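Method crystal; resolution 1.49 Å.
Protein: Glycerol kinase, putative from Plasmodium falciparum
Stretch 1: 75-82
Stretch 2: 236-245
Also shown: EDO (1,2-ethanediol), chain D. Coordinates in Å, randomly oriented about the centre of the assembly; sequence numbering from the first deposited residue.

Stretch 1, residues 75-82: IIKCIGIT
Stretch 2 (236-245) DYLNIPITGC

The apolar centre of the contact is built from isoleucines. Ile-79 (chi1 -61°, chi2 164°) places CD1 3.7 Å from Ile-240 CG2, and its CB lies 4.2 Å from Ile-242 CG1. Ile-76, also m,t and pointing toward the other stretch, brings CG2 to 3.9 Å from Ile-240 CG2 and presses CD1 to 3.3 Å from Tyr-237 CE1, a tight van der Waals approach oblique to the ring. Ile-240 adopts m,m, whereas Ile-242 and Ile-81 are m,t; Ile-81 CD1 meets Ile-242 CG2 at 3.8 Å. Ile-79, Ile-81, Ile-242 and Cys-245 (chi1 t) share one sheet face, so their side chains pack as a continuous apolar layer.

Beneath this layer, strand 75-82 runs parallel to the strand in the later part of stretch 2, with 27° between their N-to-C directions. Ile-79 pairs with Ile-242 (CA-CA 4.6 Å), Gly-80 with Gly-244 (4.4 Å) and Ile-81 with Cys-245 (4.7 Å). The register slips by one residue after the first pair, a beta bulge that leaves Thr-243 without a bridge partner, though its N still bonds to Ile-79 O; its phi/psi of -125/-2° departs from extended geometry.

Three backbone hydrogen bonds fix this arrangement: Ile-79 N to Pro-241 O (3.0 Å, 133° at H), Thr-243 N to Ile-79 O (2.9 Å, 165°) and Ile-81 N to Gly-244 O (2.9 Å, 159°). The first is the most bent. A CA-H...O contact from Cys-245 CA to Ile-81 O (3.2 Å) supplements them.

Before the second strand, a type II turn from Tyr-237 to Ile-240 closes through Ile-240 N to Tyr-237 O (3.1 Å), with Asn-239 at phi/psi 65/17°. At the polar edge, Ile-76 N donates to O1 of 1,2-ethanediol (2.8 Å, 171°), probably acquired from the crystallisation liquor; its C2 lies 3.1 Å from Asp-236 O.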

ATOM      1  N   ILE C  75       4.600  16.590  48.255  1.00 17.24           N
ATOM      2  CA  ILE C  75       3.577  15.717  48.852  1.00 17.78           C
ATOM      3  C   ILE C  75       2.744  15.108  47.708  1.00 14.96           C
ATOM      4  O   ILE C  75       2.024  15.836  47.006  1.00 15.67           O
ATOM      5  CB  ILE C  75       2.603  16.405  49.863  1.00 15.82           C
ATOM      6  CG1 ILE C  75       3.437  16.949  51.072  1.00 21.87           C
ATOM      7  CG2 ILE C  75       1.481  15.415  50.323  1.00 17.87           C
ATOM      8  CD1 ILE C  75       2.696  17.995  51.958  1.00 21.02           C
ATOM      9  N   ILE C  76       2.837  13.783  47.563  1.00 13.78           N
ATOM     10  CA  ILE C  76       1.961  13.066  46.572  1.00 14.82           C
ATOM     11  C   ILE C  76       0.682  12.741  47.322  1.00 12.13           C
ATOM     12  O   ILE C  76       0.705  11.970  48.235  1.00 14.44           O
ATOM     13  CB  ILE C  76       2.611  11.766  45.998  1.00 15.21           C
ATOM     14  CG1 ILE C  76       3.997  12.093  45.494  1.00 17.38           C
ATOM     15  CG2 ILE C  76       1.739  11.180  44.959  1.00 14.29           C
ATOM     16  CD1 ILE C  76       4.837  11.003  45.149  1.00 20.73           C
ATOM     17  N   LYS C  77      -0.409  13.383  46.969  1.00 12.78           N
ATOM     18  CA  LYS C  77      -1.657  13.279  47.714  1.00 12.99           C
ATOM     19  C   LYS C  77      -2.372  11.953  47.445  1.00 13.50           C
ATOM     20  O   LYS C  77      -3.000  11.351  48.324  1.00 14.40           O
ATOM     21  CB  LYS C  77      -2.583  14.420  47.344  1.00 14.47           C
ATOM     22  CG  LYS C  77      -2.091  15.802  47.882  1.00 13.84           C
ATOM     23  CD  LYS C  77      -2.092  15.774  49.335  1.00 18.23           C
ATOM     24  CE  LYS C  77      -2.127  17.183  49.895  1.00 23.95           C
ATOM     25  NZ  LYS C  77      -3.475  17.927  49.595  1.00 27.58           N
ATOM     26  N   CYS C  78      -2.296  11.552  46.177  1.00 12.34           N
ATOM     27  CA  CYS C  78      -3.029  10.363  45.718  1.00 11.27           C
ATOM     28  C   CYS C  78      -2.555   9.994  44.328  1.00 10.15           C
ATOM     29  O   CYS C  78      -1.854  10.754  43.657  1.00 10.15           O
ATOM     30  CB  CYS C  78      -4.499  10.653  45.685  1.00 11.29           C
ATOM     31  SG  CYS C  78      -4.946  12.100  44.830  1.00 15.45           S
ATOM     32  N   ILE C  79      -3.036   8.813  43.876  1.00 10.12           N
ATOM     33  CA  ILE C  79      -2.708   8.248  42.565  1.00  8.01           C
ATOM     34  C   ILE C  79      -4.016   7.902  41.877  1.00  9.30           C
ATOM     35  O   ILE C  79      -4.860   7.251  42.483  1.00  8.21           O
ATOM     36  CB  ILE C  79      -1.777   6.996  42.678  1.00  9.31           C
ATOM     37  CG1 ILE C  79      -0.469   7.390  43.327  1.00  9.12           C
ATOM     38  CG2 ILE C  79      -1.662   6.297  41.341  1.00 10.07           C
ATOM     39  CD1 ILE C  79       0.334   6.109  43.829  1.00 10.26           C
ATOM     40  N   GLY C  80      -4.201   8.337  40.638  1.00  8.56           N
ATOM     41  CA  GLY C  80      -5.290   7.842  39.758  1.00  8.63           C
ATOM     42  C   GLY C  80      -4.677   7.010  38.610  1.00  8.78           C
ATOM     43  O   GLY C  80      -3.561   7.274  38.144  1.00  9.09           O
ATOM     44  N   ILE C  81      -5.411   5.958  38.248  1.00  7.96           N
ATOM     45  CA  ILE C  81      -4.988   5.007  37.255  1.00  8.90           C
ATOM     46  C   ILE C  81      -5.991   4.994  36.111  1.00  7.42           C
ATOM     47  O   ILE C  81      -7.216   4.901  36.327  1.00  7.43           O
ATOM     48  CB  ILE C  81      -4.857   3.598  37.852  1.00  9.32           C
ATOM     49  CG1 ILE C  81      -3.658   3.632  38.800  1.00 11.39           C
ATOM     50  CG2 ILE C  81      -4.698   2.548  36.739  1.00 11.31           C
ATOM     51  CD1 ILE C  81      -3.325   2.372  39.529  1.00 13.71           C
ATOM     52  N   THR C  82      -5.481   5.098  34.865  1.00  8.81           N
ATOM     53  CA  THR C  82      -6.286   4.865  33.689  1.00  7.61           C
ATOM     54  C   THR C  82      -5.506   4.093  32.675  1.00  8.17           C
ATOM     55  O   THR C  82      -4.275   4.034  32.755  1.00  8.45           O
ATOM     56  CB  THR C  82      -6.856   6.233  33.160  1.00  9.14           C
ATOM     57  OG1 THR C  82      -7.882   5.960  32.231  1.00  8.50           O
ATOM     58  CG2 THR C  82      -5.780   7.144  32.591  1.00 11.62           C
ATOM     59  N   ASP C 236       9.719   5.616  47.447  1.00 15.58           N
ATOM     60  CA  ASP C 236       9.211   6.953  47.816  1.00 16.32           C
ATOM     61  C   ASP C 236       7.695   7.076  47.855  1.00 14.96           C
ATOM     62  O   ASP C 236       7.109   8.081  48.295  1.00 15.64           O
ATOM     63  CB  ASP C 236       9.793   8.034  46.867  1.00 16.99           C
ATOM     64  CG  ASP C 236      11.233   8.382  47.202  1.00 26.20           C
ATOM     65  OD1 ASP C 236      11.878   7.750  48.064  1.00 32.01           O
ATOM     66  OD2 ASP C 236      11.676   9.392  46.685  1.00 33.39           O
ATOM     67  N   TYR C 237       7.041   6.133  47.192  1.00 13.19           N
ATOM     68  CA  TYR C 237       5.559   6.098  47.127  1.00 11.63           C
ATOM     69  C   TYR C 237       4.880   5.239  48.202  1.00 11.18           C
ATOM     70  O   TYR C 237       3.683   5.077  48.188  1.00 10.90           O
ATOM     71  CB  TYR C 237       5.169   5.619  45.768  1.00 10.71           C
ATOM     72  CG  TYR C 237       5.529   6.581  44.682  1.00  9.63           C
ATOM     73  CD1 TYR C 237       4.565   7.479  44.186  1.00 11.59           C
ATOM     74  CD2 TYR C 237       6.775   6.545  44.088  1.00 12.87           C
ATOM     75  CE1 TYR C 237       4.872   8.351  43.141  1.00 11.28           C
ATOM     76  CE2 TYR C 237       7.086   7.359  43.046  1.00 10.83           C
ATOM     77  CZ  TYR C 237       6.136   8.302  42.558  1.00 11.40           C
ATOM     78  OH  TYR C 237       6.373   9.160  41.471  1.00 11.84           O
ATOM     79  N   LEU C 238       5.687   4.740  49.151  1.00 11.55           N
ATOM     80  CA  LEU C 238       5.185   3.942  50.223  1.00 11.73           C
ATOM     81  C   LEU C 238       4.003   4.625  50.931  1.00  9.38           C
ATOM     82  O   LEU C 238       4.099   5.766  51.405  1.00 11.06           O
ATOM     83  CB  LEU C 238       6.254   3.588  51.226  1.00 12.95           C
ATOM     84  CG  LEU C 238       5.760   2.687  52.400  1.00 11.99           C
ATOM     85  CD1 LEU C 238       5.365   1.256  51.977  1.00 13.02           C
ATOM     86  CD2 LEU C 238       6.899   2.756  53.521  1.00 13.29           C
ATOM     87  N   ASN C 239       2.874   3.895  51.051  1.00 11.15           N
ATOM     88  CA  ASN C 239       1.663   4.334  51.700  1.00 11.75           C
ATOM     89  C   ASN C 239       0.890   5.514  51.081  1.00 10.65           C
ATOM     90  O   ASN C 239      -0.019   6.084  51.687  1.00 13.58           O
ATOM     91  CB  ASN C 239       1.852   4.580  53.195  1.00 11.77           C
ATOM     92  CG  ASN C 239       2.182   3.358  53.969  1.00 10.74           C
ATOM     93  OD1 ASN C 239       1.754   2.243  53.601  1.00 13.92           O
ATOM     94  ND2 ASN C 239       2.970   3.512  55.034  1.00 14.25           N
ATOM     95  N   ILE C 240       1.213   5.805  49.823  1.00 11.29           N
ATOM     96  CA  ILE C 240       0.438   6.736  49.032  1.00 10.77           C
ATOM     97  C   ILE C 240      -0.765   5.955  48.510  1.00 10.03           C
ATOM     98  O   ILE C 240      -0.575   4.858  47.967  1.00 10.35           O
ATOM     99  CB  ILE C 240       1.263   7.276  47.866  1.00 10.99           C
ATOM    100  CG1 ILE C 240       2.468   8.094  48.361  1.00 14.63           C
ATOM    101  CG2 ILE C 240       0.452   8.138  46.978  1.00 14.87           C
ATOM    102  CD1 ILE C 240       2.124   9.241  49.315  1.00 17.03           C
ATOM    103  N   PRO C 241      -1.995   6.507  48.654  1.00  8.04           N
ATOM    104  CA  PRO C 241      -3.212   5.752  48.267  1.00  9.44           C
ATOM    105  C   PRO C 241      -3.563   5.906  46.769  1.00  8.71           C
ATOM    106  O   PRO C 241      -3.329   6.948  46.170  1.00 10.83           O
ATOM    107  CB  PRO C 241      -4.285   6.419  49.090  1.00 10.69           C
ATOM    108  CG  PRO C 241      -3.853   7.862  49.109  1.00 11.20           C
ATOM    109  CD  PRO C 241      -2.372   7.863  49.153  1.00  9.10           C
ATOM    110  N   ILE C 242      -4.111   4.840  46.206  1.00  9.09           N
ATOM    111  CA  ILE C 242      -4.608   4.794  44.857  1.00  7.82           C
ATOM    112  C   ILE C 242      -6.117   5.003  45.049  1.00  7.73           C
ATOM    113  O   ILE C 242      -6.817   4.178  45.688  1.00  9.14           O
ATOM    114  CB  ILE C 242      -4.336   3.420  44.169  1.00  7.81           C
ATOM    115  CG1 ILE C 242      -2.823   3.191  44.059  1.00  9.48           C
ATOM    116  CG2 ILE C 242      -5.021   3.392  42.789  1.00 10.27           C
ATOM    117  CD1 ILE C 242      -2.426   1.705  43.688  1.00  9.54           C
ATOM    118  N   THR C 243      -6.595   6.122  44.530  1.00  8.03           N
ATOM    119  CA  THR C 243      -7.941   6.581  44.865  1.00  8.14           C
ATOM    120  C   THR C 243      -8.867   6.843  43.678  1.00  8.86           C
ATOM    121  O   THR C 243     -10.050   7.212  43.841  1.00  8.66           O
ATOM    122  CB  THR C 243      -7.855   7.860  45.723  1.00  8.46           C
ATOM    123  OG1 THR C 243      -7.191   8.893  44.969  1.00 11.70           O
ATOM    124  CG2 THR C 243      -7.062   7.587  46.983  1.00 11.34           C
ATOM    125  N   GLY C 244      -8.361   6.663  42.458  1.00  8.99           N
ATOM    126  CA  GLY C 244      -9.219   6.701  41.315  1.00  7.99           C
ATOM    127  C   GLY C 244      -8.765   5.751  40.257  1.00  7.22           C
ATOM    128  O   GLY C 244      -7.599   5.522  40.101  1.00  7.88           O
ATOM    129  N   CYS C 245      -9.725   5.153  39.559  1.00  7.21           N
ATOM    130  CA  CYS C 245      -9.469   4.217  38.496  1.00  7.44           C
ATOM    131  C   CYS C 245     -10.563   4.177  37.513  1.00  8.08           C
ATOM    132  O   CYS C 245     -11.717   4.075  37.886  1.00  7.79           O
ATOM    133  CB  CYS C 245      -9.354   2.862  39.112  1.00 10.03           C
ATOM    134  SG  CYS C 245      -8.782   1.500  37.986  1.00 11.19           S
TER
HETATM  135  C1  EDO D1504       5.228  11.221  48.850  1.00 28.25           C
HETATM  136  O1  EDO D1504       4.508  12.360  49.337  1.00 22.56           O
HETATM  137  C2  EDO D1504       6.772  11.168  48.780  1.00 27.85           C
HETATM  138  O2  EDO D1504       7.388  12.434  48.440  1.00 33.18           O